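Local coordinates for glutamate--tRNA ligase (Elizabethkingia anophelis, PDB 6B1Z), which catalyses, as a glutamate--tRNA ligase, the ATP-dependent attachment of glutamate to its cognate tRNA, at residues G28-L33 with N309-L314; Y36-H41 with F334-V339; Y111-F116 with R170-L175; P166-F171 with V202-M207. One frame throughout, in Å; residues are numbered along the deposited sequence.

Contact 1 of 4, residues G28-L33 with N309-L314; sequences GVRTAL and NMVAML
Arg-30 and Val-311 mark the point where the two backbones come closest, their CA atoms 5.9 Å apart. Segment 28-33 is a run of helix 26-41 in the class I catalytic domain, a Rossmann-type fold, and Gly-28 closes the HLGG version of the HIGH signature from which this helix starts. Segment 309-314 is the last turn of helix 304-312 and the loop leaving it. Every residue that touches across the contact is buried.

Val-311 is the apolar centre. Its CG1 lies anti to the backbone N (chi1 172°), and this branch reaches the other helix at Arg-30, with CG1 3.6 Å from Arg-30 CB. The CG1 methyl of Val-29 approaches the same branch less closely, the two valines crossing at about a right angle. One turn on, Leu-33 presses its CD2 branch onto Ala-312, 3.6 Å from Ala-312 CB. Phe-307 and Ile-308, earlier on helix 304-312, pack on Val-29, and Ile-308 also meets Leu-33.

The polar element sits where the helix has ended. Arg-30 runs past Val-311 with its aliphatic part, and the bend at chi3 (57°) sets NE off the line of the chain. The guanidinium is then gripped by two backbone carbonyls, NH2 by Ser-257 O and NH1 by the loop residue Leu-314. Such neutral acceptors would probably ease the burial of its charge. The NH1 bond to Leu-314 O is 2.9 Å long and somewhat bent, 147° at the hydrogen, its donor tilted moderately from the carbonyl plane.

Contact 2 of 4, residues Y36-H41 with F334-V339; sequences YLFAKH and FDLNKV
Phe-334, in the loop after helix 327-333, sits against the last turns of helix 26-41 within the class I catalytic domain and is met there by three residues. Leu-37 lies over one face of its ring in a CH-pi contact: CB is 4.0 Å from the ring centroid, 27° off the normal. The CD1 branch of Leu-37 reaches the same ring at Phe-334 CD1, and the two side chains cross at about a right angle. The backbone N of Phe-38 approaches Phe-334 CD2 obliquely.

A second CH-pi contact runs the other way. Leu-336 CD2 stands 3.7 Å above the plane of the Phe-38 ring, offset toward the rim at Phe-38 CD1 and CE1. Third, the carbonyl oxygen of Phe-334 lies over the centre of the His-41 imidazole, 3.3 Å above its plane. No hydrogen bond joins His-41 ND1 to that oxygen; ND1 bonds instead to Ile-331 O. The bond to Ile-331 O helps fix the rotation of the ring under the carbonyl, a placement that would favour a ring with some positive character.

The loop's own turns help to position it. Beyond Phe-334 the chain soon enters a 3-10 turn at 336-338, and Asp-335 OD1 accepts from Asn-337 N (3.0 Å), an Asx turn at its start.

Farther out, Trp-316 meets the Phe-334 ring edge-to-face. Helix 327-333 packs on Leu-37 through Met-330 and Ile-331, while strand 13-16 touches Phe-38 through Val-14 and strand 252-256 touches Leu-336 through Ala-254.

Contact 3 of 4, residues Y111-F116 with R170-L175; sequences YAYLAF and RFKMPL
Strands 112-115 and 168-171 pair antiparallel here, at one edge of a three-stranded sheet. As in relatives, this region is probably inserted in sequence between the two halves of the Rossmann-type fold, where it receives the tRNA acceptor end. Tyr-113 and Arg-170 are a hydrogen-bonded pair: Arg-170 N donates to Tyr-113 O at 2.9 Å, and Tyr-113 N returns the bond to Arg-170 O. Ala-112 faces Phe-171 in the following non-hydrogen-bonded pair. Beyond it Lys-172 N reaches Tyr-111 O at 2.8 Å, nearly straight at the hydrogen yet with the donor 61° above the carbonyl plane, as both strands give way to loop.

On the Tyr-113 side of the sheet, its CG falls between the backbone N and the carbonyl carbon (chi1 67°), and the ring lies across the neighbouring strand. Arg-170 CB sits over one face, 3.8 Å above the plane, while Lys-172 CB meets the ring's edge at CD2 (3.7 Å). The extended arginine continues to Ala-115, whose CB touches the edge of the guanidinium. On the Ala-112 and Phe-171 face, Phe-171 lies beside Tyr-111 from the loop before the strand; their near-parallel rings (23°) are slid apart and barely overlap, with Tyr-111 CD2 3.6 Å from Phe-171 CZ. Helix 236-246 packs on Phe-171 through Leu-238, Leu-241 and Leu-242.

Asp-198 takes Tyr-113 OH with OD2 and Arg-170 NH1 with its backbone O, and Tyr-138 meets the guanidinium by a cation-pi contact. One residue thus orients both polar ends.

Contact 4 of 4, residues P166-F171 with V202-M207; sequences PYVIRF and VKNDGM
Ile-169 and Val-202 form an antiparallel hydrogen-bonded pair between strand 168-171 and the end of edge strand 200-202, just before the chain makes a tight turn. Two backbone bonds join them: Ile-169 N to Val-202 O at 3.0 Å, and the longer Val-202 N to Ile-169 O at 3.3 Å. Val-202 O also has a close carbon neighbour, Val-168 CB, at 3.3 Å.

The apolar contact belongs to the same pair. The side chains lie side by side, pointing the same way, with Ile-169 CD1 4.0 Å from Val-202 CB; Thr-103 of helix 96-106 packs on both.

Within segment 202-207 the bonds are those of a type I turn with a G1 bulge. Gly-206 N closes the turn onto Lys-203 O, Lys-203 N donates to Met-207 O, and Gly-206 has the positive phi (87°) that suits glycine. Asp-205 adds an Asx turn, its OD1 accepting from Met-207 N.

Beyond the pair no direct backbone N-H to O bond continues the ladder, and two waters bridge the chains. Water 1 donates to both Tyr-167 O and Lys-203 O, bridging two carbonyls that cannot bond each other. Water 2 accepts from Tyr-167 N and donates to Asn-204 O, resting above the Tyr-167 ring toward its rim. A direct link survives nearby: the CA-H of Asn-204 points almost straight (167°) at Tyr-167 O, 3.5 Å from Asn-204 CA.

Overall arrangement
The four contacts form two clusters within the catalytic domain. Contacts 1 and 2, with centres 11 Å apart, follow one another along helix 26-41 and join it to chain nearly three hundred residues later; their segments alternate in sequence. Contacts 3 and 4, also 11 Å apart, share Arg-170 and Phe-171: strand 168-171 is the middle strand of the sheet, with 112-115 on one side and 200-202 on the other. The Ala-115 N to Val-168 O approach of 2.9 Å, a probable hydrogen bond, ties them directly. Both are nested in the loops closed by contacts 1 and 2, 36 to 37 Å away between centres, as expected of an insertion in a Rossmann-type synthetase core.

Contact 1 of 4, residues G28-L33 with N309-L314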
# COMPACT_ATOMS: atom_id res chain seq x y z
N GLY A 28 -2.35 5.09 2.43
CA GLY A 28 -1.72 6.18 1.70
C GLY A 28 -1.55 5.88 0.22
O GLY A 28 -1.72 6.76 -0.62
N VAL A 29 -1.22 4.63 -0.12
CA VAL A 29 -1.17 4.23 -1.52
C VAL A 29 -2.52 4.43 -2.18
O VAL A 29 -2.60 4.93 -3.31
CB VAL A 29 -0.73 2.76 -1.63
CG1 VAL A 29 -0.82 2.27 -3.09
CG2 VAL A 29 0.69 2.60 -1.08
N ARG A 30 -3.60 4.05 -1.48
CA ARG A 30 -4.94 4.21 -2.06
C ARG A 30 -5.28 5.67 -2.28
O ARG A 30 -5.85 6.03 -3.32
CB ARG A 30 -6.00 3.55 -1.19
CG ARG A 30 -7.38 3.52 -1.88
CD ARG A 30 -8.50 3.02 -1.01
NE ARG A 30 -8.62 3.80 0.21
CZ ARG A 30 -9.42 3.50 1.22
NH1 ARG A 30 -10.24 2.45 1.15
NH2 ARG A 30 -9.41 4.26 2.30
N THR A 31 -4.96 6.53 -1.31
CA THR A 31 -5.21 7.96 -1.49
C THR A 31 -4.46 8.51 -2.69
O THR A 31 -5.04 9.21 -3.54
CB THR A 31 -4.84 8.72 -0.22
OG1 THR A 31 -5.75 8.34 0.82
CG2 THR A 31 -4.94 10.24 -0.47
N ALA A 32 -3.17 8.18 -2.80
CA ALA A 32 -2.39 8.61 -3.96
C ALA A 32 -3.01 8.10 -5.26
O ALA A 32 -3.10 8.84 -6.24
CB ALA A 32 -0.94 8.12 -3.83
N LEU A 33 -3.45 6.83 -5.28
CA LEU A 33 -4.05 6.27 -6.48
C LEU A 33 -5.31 7.02 -6.87
O LEU A 33 -5.50 7.36 -8.05
CB LEU A 33 -4.35 4.78 -6.28
CG LEU A 33 -5.13 4.12 -7.42
CD1 LEU A 33 -4.33 4.07 -8.72
CD2 LEU A 33 -5.56 2.74 -7.00
N ASN A 309 -4.22 -2.78 -8.84
CA ASN A 309 -5.58 -3.23 -9.12
C ASN A 309 -6.29 -3.61 -7.81
O ASN A 309 -7.46 -3.25 -7.59
CB ASN A 309 -5.52 -4.41 -10.11
CG ASN A 309 -6.85 -4.71 -10.84
OD1 ASN A 309 -6.85 -5.40 -11.86
ND2 ASN A 309 -7.98 -4.24 -10.30
N MET A 310 -5.59 -4.33 -6.94
CA MET A 310 -6.17 -4.72 -5.65
C MET A 310 -6.49 -3.49 -4.80
O MET A 310 -7.59 -3.38 -4.23
CB MET A 310 -5.19 -5.65 -4.93
CG MET A 310 -5.63 -6.10 -3.53
SD MET A 310 -5.23 -4.91 -2.22
CE MET A 310 -3.46 -5.04 -2.16
N VAL A 311 -5.55 -2.55 -4.73
CA VAL A 311 -5.76 -1.37 -3.88
C VAL A 311 -6.94 -0.55 -4.38
O VAL A 311 -7.75 -0.06 -3.59
CB VAL A 311 -4.46 -0.54 -3.82
CG1 VAL A 311 -4.72 0.80 -3.09
CG2 VAL A 311 -3.37 -1.32 -3.07
N ALA A 312 -7.07 -0.41 -5.71
CA ALA A 312 -8.16 0.38 -6.27
C ALA A 312 -9.52 -0.14 -5.84
O ALA A 312 -10.45 0.64 -5.62
CB ALA A 312 -8.07 0.36 -7.80
N MET A 313 -9.65 -1.46 -5.72
CA MET A 313 -10.95 -2.05 -5.44
C MET A 313 -11.29 -2.06 -3.95
O MET A 313 -12.33 -2.62 -3.58
CB MET A 313 -10.99 -3.47 -6.02
CG MET A 313 -10.80 -3.49 -7.54
SD MET A 313 -11.85 -2.29 -8.41
CE MET A 313 -11.31 -2.55 -10.10
N LEU A 314 -10.46 -1.45 -3.10
CA LEU A 314 -10.78 -1.27 -1.68
C LEU A 314 -11.73 -0.07 -1.54
O LEU A 314 -11.37 1.01 -1.08
CB LEU A 314 -9.51 -1.10 -0.86
CG LEU A 314 -8.59 -2.33 -0.80
CD1 LEU A 314 -7.30 -1.99 -0.09
CD2 LEU A 314 -9.29 -3.50 -0.11

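Contact 2 of 4, residues Y36-H41 with F334-V339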
# COMPACT_ATOMS: atom_id res chain seq x y z
N TYR A 36 -4.47 10.27 -8.40
CA TYR A 36 -3.96 10.11 -9.76
C TYR A 36 -5.09 9.80 -10.73
O TYR A 36 -5.21 10.44 -11.79
CB TYR A 36 -2.92 8.98 -9.76
CG TYR A 36 -2.21 8.76 -11.07
CD1 TYR A 36 -1.26 9.65 -11.54
CD2 TYR A 36 -2.49 7.63 -11.84
CE1 TYR A 36 -0.61 9.44 -12.73
CE2 TYR A 36 -1.84 7.40 -13.03
CZ TYR A 36 -0.90 8.32 -13.48
OH TYR A 36 -0.26 8.10 -14.68
N LEU A 37 -5.94 8.84 -10.37
CA LEU A 37 -7.05 8.47 -11.25
C LEU A 37 -7.99 9.63 -11.47
O LEU A 37 -8.45 9.87 -12.59
CB LEU A 37 -7.80 7.27 -10.66
CG LEU A 37 -7.03 5.94 -10.56
CD1 LEU A 37 -7.90 4.86 -9.92
CD2 LEU A 37 -6.54 5.50 -11.93
N PHE A 38 -8.29 10.39 -10.41
CA PHE A 38 -9.20 11.53 -10.55
C PHE A 38 -8.59 12.60 -11.44
O PHE A 38 -9.27 13.14 -12.32
CB PHE A 38 -9.56 12.10 -9.17
CG PHE A 38 -10.61 13.18 -9.21
CD1 PHE A 38 -11.94 12.86 -9.38
CD2 PHE A 38 -10.25 14.51 -9.07
CE1 PHE A 38 -12.90 13.86 -9.41
CE2 PHE A 38 -11.21 15.51 -9.11
CZ PHE A 38 -12.53 15.18 -9.27
N ALA A 39 -7.31 12.91 -11.24
CA ALA A 39 -6.66 13.92 -12.08
C ALA A 39 -6.60 13.46 -13.54
O ALA A 39 -6.97 14.21 -14.45
CB ALA A 39 -5.26 14.22 -11.56
N LYS A 40 -6.17 12.22 -13.78
CA LYS A 40 -6.01 11.79 -15.17
C LYS A 40 -7.36 11.62 -15.86
O LYS A 40 -7.50 11.93 -17.05
CB LYS A 40 -5.19 10.50 -15.24
CG LYS A 40 -3.72 10.67 -14.82
CD LYS A 40 -3.02 11.83 -15.53
CE LYS A 40 -2.24 12.72 -14.53
NZ LYS A 40 -1.85 14.08 -15.05
N HIS A 41 -8.37 11.12 -15.13
CA HIS A 41 -9.71 10.98 -15.70
C HIS A 41 -10.23 12.32 -16.21
O HIS A 41 -10.91 12.39 -17.24
CB HIS A 41 -10.66 10.41 -14.64
CG HIS A 41 -12.08 10.25 -15.11
ND1 HIS A 41 -12.51 9.16 -15.83
CD2 HIS A 41 -13.16 11.05 -14.95
CE1 HIS A 41 -13.80 9.28 -16.09
NE2 HIS A 41 -14.22 10.42 -15.57
N PHE A 334 -12.81 5.76 -13.67
CA PHE A 334 -12.86 6.15 -12.27
C PHE A 334 -13.83 7.31 -12.06
O PHE A 334 -13.75 8.34 -12.73
CB PHE A 334 -11.48 6.56 -11.76
CG PHE A 334 -11.45 6.84 -10.27
CD1 PHE A 334 -11.56 5.80 -9.36
CD2 PHE A 334 -11.34 8.14 -9.80
CE1 PHE A 334 -11.55 6.05 -7.99
CE2 PHE A 334 -11.32 8.41 -8.43
CZ PHE A 334 -11.42 7.36 -7.52
N ASP A 335 -14.74 7.12 -11.11
CA ASP A 335 -15.73 8.13 -10.74
C ASP A 335 -15.69 8.25 -9.23
O ASP A 335 -16.08 7.32 -8.52
CB ASP A 335 -17.12 7.74 -11.23
CG ASP A 335 -18.16 8.80 -10.97
OD1 ASP A 335 -17.88 9.78 -10.25
OD2 ASP A 335 -19.29 8.65 -11.49
N LEU A 336 -15.18 9.39 -8.74
CA LEU A 336 -15.05 9.60 -7.31
C LEU A 336 -16.39 9.51 -6.60
O LEU A 336 -16.46 9.11 -5.43
CB LEU A 336 -14.39 10.95 -7.07
CG LEU A 336 -13.84 11.32 -5.70
CD1 LEU A 336 -12.82 10.29 -5.22
CD2 LEU A 336 -13.24 12.71 -5.79
N ASN A 337 -17.48 9.84 -7.31
CA ASN A 337 -18.82 9.75 -6.73
C ASN A 337 -19.28 8.31 -6.55
O ASN A 337 -20.33 8.10 -5.93
CB ASN A 337 -19.83 10.52 -7.59
CG ASN A 337 -19.52 12.01 -7.68
OD1 ASN A 337 -19.23 12.67 -6.67
ND2 ASN A 337 -19.57 12.55 -8.89
N LYS A 338 -18.54 7.34 -7.07
CA LYS A 338 -18.83 5.92 -6.93
C LYS A 338 -17.99 5.24 -5.85
O LYS A 338 -18.16 4.04 -5.62
CB LYS A 338 -18.61 5.19 -8.27
N VAL A 339 -17.07 5.96 -5.21
CA VAL A 339 -16.32 5.39 -4.09
C VAL A 339 -17.25 5.26 -2.88
O VAL A 339 -17.99 6.20 -2.55
CB VAL A 339 -15.11 6.28 -3.78
CG1 VAL A 339 -14.36 5.78 -2.54
CG2 VAL A 339 -14.16 6.29 -4.99

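Contact 3 of 4, residues Y111-F116 with R170-L175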
# COMPACT_ATOMS: atom_id res chain seq x y z
N TYR A 111 -10.23 35.68 14.05
CA TYR A 111 -10.19 34.23 14.04
C TYR A 111 -8.90 33.67 14.61
O TYR A 111 -8.74 32.44 14.60
CB TYR A 111 -10.40 33.69 12.62
CG TYR A 111 -11.81 33.77 12.11
CD1 TYR A 111 -12.19 34.78 11.24
CD2 TYR A 111 -12.76 32.81 12.48
CE1 TYR A 111 -13.49 34.84 10.75
CE2 TYR A 111 -14.05 32.87 12.00
CZ TYR A 111 -14.41 33.88 11.13
OH TYR A 111 -15.70 33.95 10.64
N ALA A 112 -7.99 34.52 15.09
CA ALA A 112 -6.72 34.05 15.63
C ALA A 112 -6.32 34.87 16.85
O ALA A 112 -6.66 36.06 16.96
CB ALA A 112 -5.60 34.11 14.57
N TYR A 113 -5.58 34.23 17.75
CA TYR A 113 -5.09 34.91 18.94
C TYR A 113 -3.77 34.28 19.38
O TYR A 113 -3.38 33.21 18.90
CB TYR A 113 -6.15 34.89 20.06
CG TYR A 113 -6.49 33.54 20.67
CD1 TYR A 113 -5.84 33.10 21.81
CD2 TYR A 113 -7.51 32.74 20.15
CE1 TYR A 113 -6.17 31.90 22.41
CE2 TYR A 113 -7.85 31.51 20.75
CZ TYR A 113 -7.17 31.11 21.88
OH TYR A 113 -7.48 29.93 22.49
N LEU A 114 -3.07 34.97 20.28
CA LEU A 114 -1.77 34.53 20.77
C LEU A 114 -1.93 33.79 22.09
O LEU A 114 -2.70 34.20 22.96
CB LEU A 114 -0.83 35.73 20.97
CG LEU A 114 -0.80 36.80 19.87
CD1 LEU A 114 0.20 37.89 20.24
CD2 LEU A 114 -0.49 36.19 18.53
N ALA A 115 -1.18 32.69 22.25
CA ALA A 115 -1.28 31.90 23.48
C ALA A 115 0.11 31.61 24.02
O ALA A 115 1.00 31.21 23.26
CB ALA A 115 -2.05 30.59 23.24
N PHE A 116 0.29 31.83 25.32
CA PHE A 116 1.59 31.81 25.97
C PHE A 116 1.78 30.61 26.90
O PHE A 116 2.82 30.52 27.56
CB PHE A 116 1.80 33.11 26.77
CG PHE A 116 1.76 34.36 25.93
CD1 PHE A 116 0.59 35.10 25.81
CD2 PHE A 116 2.89 34.79 25.26
CE1 PHE A 116 0.56 36.25 25.03
CE2 PHE A 116 2.88 35.95 24.49
CZ PHE A 116 1.70 36.67 24.37
N ARG A 170 -3.30 30.51 17.95
CA ARG A 170 -4.41 29.58 17.96
C ARG A 170 -5.58 30.13 17.17
O ARG A 170 -5.79 31.34 17.09
CB ARG A 170 -4.89 29.29 19.38
CG ARG A 170 -3.97 28.35 20.14
CD ARG A 170 -4.50 28.10 21.56
NE ARG A 170 -3.58 27.24 22.30
CZ ARG A 170 -3.60 25.91 22.27
NH1 ARG A 170 -4.50 25.26 21.54
NH2 ARG A 170 -2.71 25.23 22.98
N PHE A 171 -6.35 29.21 16.57
CA PHE A 171 -7.61 29.59 15.96
C PHE A 171 -8.63 29.90 17.06
O PHE A 171 -8.70 29.18 18.05
CB PHE A 171 -8.12 28.45 15.09
CG PHE A 171 -9.38 28.77 14.35
CD1 PHE A 171 -9.34 29.51 13.18
CD2 PHE A 171 -10.61 28.32 14.82
CE1 PHE A 171 -10.51 29.80 12.48
CE2 PHE A 171 -11.78 28.61 14.13
CZ PHE A 171 -11.74 29.36 12.98
N LYS A 172 -9.42 30.96 16.88
CA LYS A 172 -10.47 31.30 17.84
C LYS A 172 -11.80 30.69 17.39
O LYS A 172 -12.51 31.26 16.55
CB LYS A 172 -10.57 32.81 17.99
CG LYS A 172 -11.51 33.26 19.12
CD LYS A 172 -11.54 34.79 19.18
CE LYS A 172 -12.46 35.28 20.27
NZ LYS A 172 -13.88 35.18 19.87
N MET A 173 -12.15 29.54 17.96
CA MET A 173 -13.38 28.87 17.56
C MET A 173 -14.58 29.75 17.87
O MET A 173 -14.70 30.23 19.01
CB MET A 173 -13.56 27.53 18.27
CG MET A 173 -13.16 26.35 17.46
SD MET A 173 -14.16 26.15 15.96
CE MET A 173 -12.94 25.17 15.07
N PRO A 174 -15.46 30.00 16.90
CA PRO A 174 -16.69 30.76 17.17
C PRO A 174 -17.53 30.13 18.27
O PRO A 174 -17.51 28.92 18.48
CB PRO A 174 -17.43 30.72 15.82
CG PRO A 174 -16.36 30.52 14.79
CD PRO A 174 -15.28 29.68 15.47
N LEU A 175 -18.28 30.99 18.97
CA LEU A 175 -19.28 30.56 19.94
C LEU A 175 -20.53 30.03 19.25
O LEU A 175 -21.18 30.75 18.48
CB LEU A 175 -19.62 31.72 20.87
CG LEU A 175 -20.74 31.47 21.90
CD1 LEU A 175 -20.37 30.30 22.81
CD2 LEU A 175 -21.04 32.71 22.72

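Contact 4 of 4, residues P166-F171 with V202-M207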
# COMPACT_ATOMS: atom_id res chain seq x y z
N PRO A 166 7.84 33.14 24.44
CA PRO A 166 7.36 32.26 23.37
C PRO A 166 5.84 32.20 23.34
O PRO A 166 5.19 32.16 24.39
CB PRO A 166 7.96 30.90 23.73
CG PRO A 166 9.16 31.23 24.58
CD PRO A 166 8.78 32.46 25.35
N TYR A 167 5.28 32.16 22.13
CA TYR A 167 3.83 32.05 21.98
C TYR A 167 3.49 31.26 20.73
O TYR A 167 4.27 31.21 19.77
CB TYR A 167 3.15 33.44 21.92
CG TYR A 167 3.53 34.29 20.72
CD1 TYR A 167 2.83 34.20 19.52
CD2 TYR A 167 4.59 35.19 20.80
CE1 TYR A 167 3.19 34.97 18.42
CE2 TYR A 167 4.95 35.96 19.71
CZ TYR A 167 4.25 35.85 18.53
OH TYR A 167 4.61 36.63 17.44
N VAL A 168 2.32 30.63 20.75
CA VAL A 168 1.74 30.02 19.57
C VAL A 168 0.58 30.90 19.13
O VAL A 168 0.09 31.75 19.88
CB VAL A 168 1.26 28.57 19.81
CG1 VAL A 168 2.44 27.65 20.18
CG2 VAL A 168 0.15 28.51 20.87
N ILE A 169 0.13 30.69 17.90
CA ILE A 169 -1.08 31.34 17.42
C ILE A 169 -2.15 30.27 17.31
O ILE A 169 -1.94 29.24 16.68
CB ILE A 169 -0.86 32.05 16.07
CG1 ILE A 169 0.18 33.16 16.22
CG2 ILE A 169 -2.19 32.56 15.51
CD1 ILE A 169 0.69 33.71 14.91
N ARG A 170 -3.30 30.51 17.95
CA ARG A 170 -4.41 29.58 17.96
C ARG A 170 -5.58 30.13 17.17
O ARG A 170 -5.79 31.34 17.09
CB ARG A 170 -4.89 29.29 19.38
CG ARG A 170 -3.97 28.35 20.14
CD ARG A 170 -4.50 28.10 21.56
NE ARG A 170 -3.58 27.24 22.30
CZ ARG A 170 -3.60 25.91 22.27
NH1 ARG A 170 -4.50 25.26 21.54
NH2 ARG A 170 -2.71 25.23 22.98
N PHE A 171 -6.35 29.21 16.57
CA PHE A 171 -7.61 29.59 15.96
C PHE A 171 -8.63 29.90 17.06
O PHE A 171 -8.70 29.18 18.05
CB PHE A 171 -8.12 28.45 15.09
CG PHE A 171 -9.38 28.77 14.35
CD1 PHE A 171 -9.34 29.51 13.18
CD2 PHE A 171 -10.61 28.32 14.82
CE1 PHE A 171 -10.51 29.80 12.48
CE2 PHE A 171 -11.78 28.61 14.13
CZ PHE A 171 -11.74 29.36 12.98
N VAL A 202 0.10 28.24 14.34
CA VAL A 202 1.51 28.56 14.15
C VAL A 202 2.24 28.21 15.44
O VAL A 202 1.81 28.59 16.53
CB VAL A 202 1.72 30.04 13.78
CG1 VAL A 202 3.20 30.31 13.48
CG2 VAL A 202 0.83 30.42 12.56
N LYS A 203 3.34 27.47 15.32
CA LYS A 203 4.12 27.03 16.47
C LYS A 203 5.04 28.16 16.98
O LYS A 203 5.13 29.23 16.38
CB LYS A 203 4.94 25.80 16.08
CG LYS A 203 4.09 24.65 15.55
CD LYS A 203 4.95 23.47 15.05
CE LYS A 203 5.77 23.85 13.80
NZ LYS A 203 6.57 22.71 13.26
N ASN A 204 5.72 27.89 18.11
CA ASN A 204 6.63 28.84 18.74
C ASN A 204 7.68 29.40 17.79
O ASN A 204 8.14 30.53 17.98
CB ASN A 204 7.39 28.17 19.89
CG ASN A 204 6.56 28.03 21.14
OD1 ASN A 204 5.58 28.75 21.34
ND2 ASN A 204 6.97 27.11 22.00
N ASP A 205 8.12 28.61 16.82
CA ASP A 205 9.18 29.02 15.92
C ASP A 205 8.68 29.72 14.66
O ASP A 205 9.48 30.01 13.77
CB ASP A 205 10.05 27.81 15.54
CG ASP A 205 9.29 26.73 14.80
OD1 ASP A 205 8.08 26.89 14.54
OD2 ASP A 205 9.91 25.69 14.47
N GLY A 206 7.38 30.01 14.57
CA GLY A 206 6.83 30.66 13.40
C GLY A 206 6.42 29.73 12.28
O GLY A 206 5.84 30.20 11.28
N MET A 207 6.69 28.43 12.41
CA MET A 207 6.23 27.58 11.33
C MET A 207 4.80 27.11 11.59
O MET A 207 4.43 26.83 12.74
CB MET A 207 7.14 26.36 11.15
CG MET A 207 8.48 26.68 10.44
SD MET A 207 8.38 27.47 8.80
CE MET A 207 7.77 26.09 7.82
O HOH W 1 3.73 31.70 16.78
O HOH W 2 7.25 32.63 19.82